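Local coordinates for protein insect group II chitinase (Ostrinia furnacalis, PDB 5Y2A) that probably hydrolyses the beta-1,4-glycosidic bonds of chitin, as a catalytic domain of an insect group II chitinase of glycoside hydrolase family 18, at residues R2-V6 against I366-R371; S251-V255 against T266-E271; G259-G263 against I306-T311. All coordinates share one frame; numbering follows the deposited sequence.

Interaction 1: R2-V6 against I366-R371; sequences RFKVV and INHVLR
The ring of Phe3 lies between two aliphatic groups: Leu370 CD2 stands over one face, offset toward the rim and 4.1 Å from Phe3 CG, while Arg2 CG from its own segment covers the opposite face. Beside the ring, Phe3 CD2 approaches the carbonyl Leu370 O at 3.6 Å. The side chains of Phe3 and Leu370 cross at about a right angle, which lets the branched leucine serve two neighbours, its CD2 going to the ring and its CD1 to Val5 CG2, 4.1 Å away. That same valine methyl meets the arginine stem, Val5 CG2 to Arg371 CD, at 3.7 Å. Val5 is short and branched: CG2 faces Leu370, Ile366 and Arg371, and CG1 rests near the amide of Asn367.

Two further flat groups, this amide and the guanidinium of Arg371, are joined. A bend at chi3 (72°) folds the arginine chain back by one helical turn, and Arg371 NH1 gives Asn367 OD1 a 2.9 Å bond that comes in almost in line with the C=O, though the acceptor oxygen lies 22° out of the guanidinium plane. Asn367 ND2 donates to Leu363 O and Leu31 O, so both ends of the buried amide are used. With an alanine here, Leu363 O and Leu31 O would probably lose this donor, and the guanidinium of Arg371, left with a weak bond to Glu30 O, is likely to turn more easily.

Near the ring a water accepts from Phe3 N and donates to Leu370 O. As in other TIM barrels, the final helix packs outside the first strand, the axes of 4-6 and 366-371 running at 153°; Ile366 also touches strands 241-254 and 339-343, and helix 322-334 flanks Phe3 and Val369.

Interaction 2: S251-V255 against T266-E271; sequences SFSVV and TYAGGE
Val254 and Thr266 face each other as an antiparallel non-hydrogen-bonded pair in a beta hairpin, strand 241-254 with 266-269, that rises from the TIM barrel. Next to them the returning strand turns a corner at Tyr267 and Ala268, an irregularity consistent with a beta bulge. Ser253 N donates to Ala268 O at 2.9 Å, nearly straight at 173°, and Tyr267 N donates to Ser253 O at 3.0 Å. Farther on the pairing frays: Gly270 N reaches Ser251 O and Ser251 OG only weakly. Glycine suits this spot, for a side chain at Gly270 would collide with the serine hydroxyl.

Tyr267 CG sits between its backbone N and carbonyl carbon (chi1 65°), which folds the ring back over the neighbouring strand. Ser253 CB then makes a CH-pi contact with one face, 3.8 Å from the ring centroid, while Val254 O and Val255 N lie at the edge; a side chain as short as serine's suits so close an approach. Beyond, Thr266 CG2 touches Phe252 CB at 3.6 Å. Glu271 OE1 forms a salt bridge with Lys90 of the second subunit, and Tyr267 OH bonds to Asp314. The buried hydroxyl of Ser253 is fully engaged: Ser253 OG receives from Gln315 and from a water shared with Tyr267 OH, and donates to Gly269 O at 2.8 Å.

Interaction 3: G259-G263 against I306-T311; sequences GTGLG and IGPYAT
Leu262 and Ile306 reach toward each other tip to tip, where the connecting loop of a beta hairpin is folded against the approach to strand 309-312. Both pieces lie between the seventh barrel strand and the helix that follows it, the place where many family 18 chitinases carry an alpha+beta insertion domain. The methyls Leu262 CD1 and Ile306 CD1 come within 3.5 Å, tighter than usual for two carbons. Ile306 gets there by setting CG1 between its backbone N and carbonyl carbon (chi1 63°), which sends the longer branch across to the loop. Leucine fits as the partner because it offers more than one contact: Leu262 CD2 also lies close to the isoleucine tip, and Leu262 CG rests 4.1 Å from Tyr309 CE1, the two side chains crossing at a slant. Trp316 adds to this apolar cluster, touching Leu262 and stacking with the Tyr309 ring; the ring of His299 stacks with Tyr309 too.

Toward Thr260 the apolar packing thins and polar atoms take over, although Thr260 O still comes 3.1 Å from Tyr309 CE2. Thr260 CB and Thr311 CG2 only just meet at 4.1 Å, the methyl of Thr311 lying near the plane of the tyrosine ring at its edge. The hydroxyl of Thr311 is turned to other work, bonding to His299. The carbonyl Thr260 O accepts from Trp316 NE1. A water also bridges this side, which suits a threonine and a tyrosine that can each present a hydroxyl to it. It lies in the plane of the Tyr309 ring, at the edge, 2.8 Å from both Thr260 OG1 and Tyr309 OH, and gives a weak third bond to Thr260 O.

Overall arrangement
Interaction 1 pairs the two ends of the polypeptide path through the TIM barrel, its first strand and final helix, and so encloses interactions 2 and 3 in sequence. Its centre lies about 35 Å from that of interaction 2, across the middle of the chain, and about 29 Å from that of interaction 3. The latter two are neighbours, with centres about 12 Å apart, and alternate along the chain: 251-255, 259-263, 266-271, 306-311. They touch where Val254 CG1 meets Gly259 O at 3.5 Å. One contact thus holds the final helix against the outside of the first barrel strand, whereas the others lie at the far end of strand 241-254 and in the insertion that follows, a region that in related chitinases borders the substrate cleft.

Interaction 1: R2-V6 against I366-R371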
loop_
_atom_site.group_PDB
_atom_site.type_symbol
_atom_site.label_atom_id
_atom_site.label_comp_id
_atom_site.label_asym_id
_atom_site.label_seq_id
_atom_site.Cartn_x
_atom_site.Cartn_y
_atom_site.Cartn_z
ATOM N N ARG A 2 -28.306 23.249 13.169
ATOM C CA ARG A 2 -28.075 22.658 14.509
ATOM C C ARG A 2 -27.056 21.514 14.480
ATOM O O ARG A 2 -26.249 21.451 15.313
ATOM C CB ARG A 2 -29.320 22.103 15.201
ATOM C CG ARG A 2 -29.137 21.684 16.648
ATOM C CD ARG A 2 -30.428 21.054 17.225
ATOM N NE ARG A 2 -30.488 20.965 18.672
ATOM C CZ ARG A 2 -30.847 19.889 19.363
ATOM N NH1 ARG A 2 -31.172 18.784 18.740
ATOM N NH2 ARG A 2 -30.869 19.898 20.682
ATOM N N PHE A 3 -27.157 20.631 13.508
ATOM C CA PHE A 3 -26.217 19.518 13.410
ATOM C C PHE A 3 -25.501 19.575 12.070
ATOM O O PHE A 3 -26.114 19.872 11.041
ATOM C CB PHE A 3 -26.910 18.153 13.573
ATOM C CG PHE A 3 -27.478 17.919 14.950
ATOM C CD1 PHE A 3 -26.637 17.719 16.033
ATOM C CD2 PHE A 3 -28.848 17.912 15.158
ATOM C CE1 PHE A 3 -27.148 17.514 17.300
ATOM C CE2 PHE A 3 -29.370 17.710 16.427
ATOM C CZ PHE A 3 -28.521 17.510 17.497
ATOM N N LYS A 4 -24.203 19.297 12.088
ATOM C CA LYS A 4 -23.417 19.255 10.867
ATOM C C LYS A 4 -23.369 17.842 10.297
ATOM O O LYS A 4 -23.431 16.851 11.030
ATOM C CB LYS A 4 -21.990 19.752 11.127
ATOM C CG LYS A 4 -21.903 21.167 11.683
ATOM C CD LYS A 4 -20.440 21.577 11.910
ATOM C CE LYS A 4 -20.321 23.056 12.275
ATOM N NZ LYS A 4 -21.047 23.380 13.535
ATOM N N VAL A 5 -23.283 17.753 8.970
ATOM C CA VAL A 5 -22.937 16.506 8.294
ATOM C C VAL A 5 -21.702 16.828 7.464
ATOM O O VAL A 5 -21.791 17.491 6.422
ATOM C CB VAL A 5 -24.077 15.948 7.439
ATOM C CG1 VAL A 5 -23.635 14.652 6.748
ATOM C CG2 VAL A 5 -25.307 15.685 8.301
ATOM N N VAL A 6 -20.543 16.400 7.945
ATOM C CA VAL A 6 -19.255 16.746 7.356
ATOM C C VAL A 6 -18.857 15.607 6.426
ATOM O O VAL A 6 -18.620 14.482 6.879
ATOM C CB VAL A 6 -18.196 16.986 8.443
ATOM C CG1 VAL A 6 -16.827 17.274 7.827
ATOM C CG2 VAL A 6 -18.630 18.131 9.358
ATOM N N ILE A 366 -27.863 9.164 7.688
ATOM C CA ILE A 366 -27.343 10.162 8.622
ATOM C C ILE A 366 -28.081 11.494 8.465
ATOM O O ILE A 366 -28.406 12.160 9.459
ATOM C CB ILE A 366 -25.818 10.313 8.433
ATOM C CG1 ILE A 366 -25.110 9.025 8.886
ATOM C CG2 ILE A 366 -25.293 11.525 9.195
ATOM C CD1 ILE A 366 -23.618 8.964 8.566
ATOM N N ASN A 367 -28.361 11.903 7.224
ATOM C CA ASN A 367 -29.090 13.152 6.992
ATOM C C ASN A 367 -30.519 13.077 7.515
ATOM O O ASN A 367 -31.070 14.080 7.988
ATOM C CB ASN A 367 -29.102 13.482 5.506
ATOM C CG ASN A 367 -27.855 14.199 5.081
ATOM O OD1 ASN A 367 -27.803 15.425 5.070
ATOM N ND2 ASN A 367 -26.828 13.433 4.745
ATOM N N HIS A 368 -31.136 11.906 7.401
ATOM C CA HIS A 368 -32.471 11.686 7.947
ATOM C C HIS A 368 -32.514 11.994 9.441
ATOM O O HIS A 368 -33.379 12.743 9.911
ATOM C CB HIS A 368 -32.876 10.237 7.657
ATOM C CG HIS A 368 -34.123 9.792 8.352
ATOM N ND1 HIS A 368 -35.347 10.388 8.145
ATOM C CD2 HIS A 368 -34.336 8.787 9.233
ATOM C CE1 HIS A 368 -36.258 9.779 8.883
ATOM N NE2 HIS A 368 -35.670 8.803 9.550
ATOM N N VAL A 369 -31.554 11.457 10.197
ATOM C CA VAL A 369 -31.547 11.628 11.648
ATOM C C VAL A 369 -31.199 13.063 12.029
ATOM O O VAL A 369 -31.844 13.670 12.895
ATOM C CB VAL A 369 -30.565 10.634 12.296
ATOM C CG1 VAL A 369 -30.418 10.937 13.781
ATOM C CG2 VAL A 369 -31.026 9.200 12.065
ATOM N N LEU A 370 -30.146 13.611 11.428
ATOM C CA LEU A 370 -29.579 14.867 11.902
ATOM C C LEU A 370 -30.224 16.097 11.283
ATOM O O LEU A 370 -30.199 17.171 11.896
ATOM C CB LEU A 370 -28.073 14.902 11.624
ATOM C CG LEU A 370 -27.253 13.861 12.380
ATOM C CD1 LEU A 370 -25.783 14.062 12.063
ATOM C CD2 LEU A 370 -27.517 13.970 13.880
ATOM N N ARG A 371 -30.776 15.978 10.077
ATOM C CA ARG A 371 -31.312 17.127 9.365
ATOM C C ARG A 371 -32.763 16.932 8.945
ATOM O O ARG A 371 -33.299 17.769 8.207
ATOM C CB ARG A 371 -30.428 17.449 8.154
ATOM C CG ARG A 371 -28.987 17.772 8.557
ATOM C CD ARG A 371 -28.084 17.907 7.360
ATOM N NE ARG A 371 -28.336 19.130 6.602
ATOM C CZ ARG A 371 -28.044 19.278 5.313
ATOM N NH1 ARG A 371 -27.506 18.274 4.632
ATOM N NH2 ARG A 371 -28.295 20.428 4.702
HETATM O O HOH W 1 -29.597 19.959 12.043
#

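Interaction 2: S251-V255 against T266-E271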
loop_
_atom_site.group_PDB
_atom_site.type_symbol
_atom_site.label_atom_id
_atom_site.label_comp_id
_atom_site.label_asym_id
_atom_site.label_seq_id
_atom_site.Cartn_x
_atom_site.Cartn_y
_atom_site.Cartn_z
ATOM N N SER A 251 -11.173 -5.740 6.401
ATOM C CA SER A 251 -11.281 -7.132 5.999
ATOM C C SER A 251 -10.079 -7.929 6.480
ATOM O O SER A 251 -8.979 -7.392 6.671
ATOM C CB SER A 251 -11.407 -7.267 4.481
ATOM O OG SER A 251 -10.161 -7.005 3.870
ATOM N N PHE A 252 -10.312 -9.227 6.664
ATOM C CA PHE A 252 -9.336 -10.146 7.224
ATOM C C PHE A 252 -9.400 -11.472 6.485
ATOM O O PHE A 252 -10.449 -11.866 5.967
ATOM C CB PHE A 252 -9.586 -10.458 8.710
ATOM C CG PHE A 252 -9.694 -9.253 9.612
ATOM C CD1 PHE A 252 -10.822 -8.444 9.596
ATOM C CD2 PHE A 252 -8.701 -8.986 10.540
ATOM C CE1 PHE A 252 -10.932 -7.365 10.454
ATOM C CE2 PHE A 252 -8.807 -7.910 11.404
ATOM C CZ PHE A 252 -9.920 -7.099 11.360
ATOM N N SER A 253 -8.271 -12.175 6.470
ATOM C CA SER A 253 -8.224 -13.590 6.110
ATOM C C SER A 253 -7.956 -14.388 7.385
ATOM O O SER A 253 -6.950 -14.151 8.059
ATOM C CB SER A 253 -7.150 -13.850 5.053
ATOM O OG SER A 253 -7.429 -13.128 3.854
ATOM N N VAL A 254 -8.862 -15.330 7.718
ATOM C CA VAL A 254 -8.866 -15.998 9.020
ATOM C C VAL A 254 -8.078 -17.303 8.946
ATOM O O VAL A 254 -8.185 -18.060 7.973
ATOM C CB VAL A 254 -10.311 -16.252 9.496
ATOM C CG1 VAL A 254 -10.320 -16.919 10.892
ATOM C CG2 VAL A 254 -11.109 -14.939 9.539
ATOM N N VAL A 255 -7.296 -17.577 9.996
ATOM C CA VAL A 255 -6.537 -18.822 10.072
ATOM C C VAL A 255 -7.481 -20.017 9.950
ATOM O O VAL A 255 -8.574 -20.033 10.530
ATOM C CB VAL A 255 -5.729 -18.862 11.379
ATOM C CG1 VAL A 255 -5.168 -20.253 11.635
ATOM C CG2 VAL A 255 -4.612 -17.825 11.347
ATOM N N THR A 266 -6.020 -14.189 12.605
ATOM C CA THR A 266 -5.956 -13.919 11.179
ATOM C C THR A 266 -4.505 -13.912 10.728
ATOM O O THR A 266 -3.586 -13.711 11.525
ATOM C CB THR A 266 -6.621 -12.580 10.830
ATOM O OG1 THR A 266 -5.978 -11.531 11.557
ATOM C CG2 THR A 266 -8.099 -12.618 11.205
ATOM N N TYR A 267 -4.308 -14.133 9.428
ATOM C CA TYR A 267 -2.976 -14.181 8.850
ATOM C C TYR A 267 -2.717 -13.118 7.789
ATOM O O TYR A 267 -1.568 -12.973 7.357
ATOM C CB TYR A 267 -2.712 -15.572 8.249
ATOM C CG TYR A 267 -3.600 -15.919 7.072
ATOM C CD1 TYR A 267 -3.238 -15.572 5.777
ATOM C CD2 TYR A 267 -4.798 -16.597 7.255
ATOM C CE1 TYR A 267 -4.040 -15.880 4.703
ATOM C CE2 TYR A 267 -5.610 -16.921 6.175
ATOM C CZ TYR A 267 -5.223 -16.560 4.902
ATOM O OH TYR A 267 -6.027 -16.868 3.820
ATOM N N ALA A 268 -3.736 -12.377 7.359
ATOM C CA ALA A 268 -3.563 -11.354 6.335
ATOM C C ALA A 268 -4.809 -10.480 6.317
ATOM O O ALA A 268 -5.817 -10.791 6.952
ATOM C CB ALA A 268 -3.329 -11.977 4.956
ATOM N N GLY A 269 -4.725 -9.373 5.593
ATOM C CA GLY A 269 -5.931 -8.667 5.224
ATOM C C GLY A 269 -6.766 -9.513 4.279
ATOM O O GLY A 269 -6.314 -10.513 3.721
ATOM N N GLY A 270 -8.018 -9.115 4.105
ATOM C CA GLY A 270 -8.874 -9.797 3.153
ATOM C C GLY A 270 -8.438 -9.575 1.714
ATOM O O GLY A 270 -7.684 -8.657 1.402
ATOM N N GLU A 271 -8.894 -10.468 0.830
ATOM C CA GLU A 271 -8.763 -10.261 -0.610
ATOM C C GLU A 271 -9.260 -8.873 -0.998
ATOM O O GLU A 271 -10.263 -8.386 -0.468
ATOM C CB GLU A 271 -9.575 -11.316 -1.375
ATOM C CG GLU A 271 -9.073 -12.752 -1.292
ATOM C CD GLU A 271 -7.787 -12.963 -2.079
ATOM O OE1 GLU A 271 -7.694 -12.434 -3.206
ATOM O OE2 GLU A 271 -6.878 -13.650 -1.581
HETATM O O HOH W 2 -10.098 -6.273 1.346
HETATM O O HOH W 3 -6.052 -14.462 1.749
#

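Interaction 3: G259-G263 against I306-T311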
loop_
_atom_site.group_PDB
_atom_site.type_symbol
_atom_site.label_atom_id
_atom_site.label_comp_id
_atom_site.label_asym_id
_atom_site.label_seq_id
_atom_site.Cartn_x
_atom_site.Cartn_y
_atom_site.Cartn_z
ATOM N N GLY A 259 -12.723 -20.535 12.982
ATOM C CA GLY A 259 -14.103 -20.109 13.084
ATOM C C GLY A 259 -14.335 -18.724 12.506
ATOM O O GLY A 259 -13.469 -18.115 11.878
ATOM N N THR A 260 -15.545 -18.214 12.745
ATOM C CA THR A 260 -15.966 -16.930 12.192
ATOM C C THR A 260 -16.247 -15.884 13.259
ATOM O O THR A 260 -16.830 -14.841 12.946
ATOM C CB THR A 260 -17.212 -17.105 11.315
ATOM O OG1 THR A 260 -18.295 -17.606 12.115
ATOM C CG2 THR A 260 -16.931 -18.063 10.178
ATOM N N GLY A 261 -15.872 -16.124 14.508
ATOM C CA GLY A 261 -16.219 -15.211 15.570
ATOM C C GLY A 261 -15.283 -14.020 15.668
ATOM O O GLY A 261 -14.281 -13.897 14.969
ATOM N N LEU A 262 -15.651 -13.113 16.566
ATOM C CA LEU A 262 -14.777 -12.001 16.907
ATOM C C LEU A 262 -13.553 -12.534 17.643
ATOM O O LEU A 262 -13.657 -13.470 18.439
ATOM C CB LEU A 262 -15.528 -11.007 17.788
ATOM C CG LEU A 262 -16.608 -10.165 17.109
ATOM C CD1 LEU A 262 -17.444 -9.531 18.202
ATOM C CD2 LEU A 262 -16.031 -9.116 16.153
ATOM N N GLY A 263 -12.395 -11.945 17.367
ATOM C CA GLY A 263 -11.162 -12.387 17.995
ATOM C C GLY A 263 -10.515 -13.614 17.382
ATOM O O GLY A 263 -9.516 -14.098 17.920
ATOM N N ILE A 306 -21.776 -3.539 18.592
ATOM C CA ILE A 306 -20.971 -3.401 17.389
ATOM C C ILE A 306 -21.885 -3.593 16.190
ATOM O O ILE A 306 -22.954 -4.204 16.281
ATOM C CB ILE A 306 -19.803 -4.407 17.330
ATOM C CG1 ILE A 306 -20.339 -5.837 17.272
ATOM C CG2 ILE A 306 -18.855 -4.225 18.514
ATOM C CD1 ILE A 306 -19.275 -6.848 16.901
ATOM N N GLY A 307 -21.459 -3.043 15.050
ATOM C CA GLY A 307 -22.140 -3.297 13.813
ATOM C C GLY A 307 -21.896 -4.716 13.322
ATOM O O GLY A 307 -21.238 -5.530 13.985
ATOM N N PRO A 308 -22.399 -5.014 12.130
ATOM C CA PRO A 308 -22.298 -6.375 11.594
ATOM C C PRO A 308 -20.900 -6.696 11.079
ATOM O O PRO A 308 -20.026 -5.836 10.954
ATOM C CB PRO A 308 -23.311 -6.374 10.444
ATOM C CG PRO A 308 -23.406 -4.947 10.027
ATOM C CD PRO A 308 -23.214 -4.133 11.271
ATOM N N TYR A 309 -20.701 -7.982 10.799
ATOM C CA TYR A 309 -19.595 -8.431 9.963
ATOM C C TYR A 309 -20.115 -9.512 9.023
ATOM O O TYR A 309 -21.154 -10.137 9.267
ATOM C CB TYR A 309 -18.380 -8.904 10.792
ATOM C CG TYR A 309 -18.623 -10.045 11.761
ATOM C CD1 TYR A 309 -18.998 -9.797 13.076
ATOM C CD2 TYR A 309 -18.443 -11.367 11.369
ATOM C CE1 TYR A 309 -19.209 -10.846 13.976
ATOM C CE2 TYR A 309 -18.648 -12.418 12.260
ATOM C CZ TYR A 309 -19.034 -12.149 13.560
ATOM O OH TYR A 309 -19.246 -13.181 14.452
ATOM N N ALA A 310 -19.412 -9.687 7.908
ATOM C CA ALA A 310 -19.820 -10.619 6.879
ATOM C C ALA A 310 -18.691 -11.600 6.611
ATOM O O ALA A 310 -17.510 -11.239 6.688
ATOM C CB ALA A 310 -20.228 -9.892 5.590
ATOM N N THR A 311 -19.050 -12.841 6.283
ATOM C CA THR A 311 -18.063 -13.899 6.155
ATOM C C THR A 311 -18.341 -14.769 4.931
ATOM O O THR A 311 -19.482 -14.917 4.493
ATOM C CB THR A 311 -18.023 -14.813 7.385
ATOM O OG1 THR A 311 -19.303 -15.435 7.546
ATOM C CG2 THR A 311 -17.645 -14.027 8.646
HETATM O O HOH W 4 -19.511 -15.869 13.904
#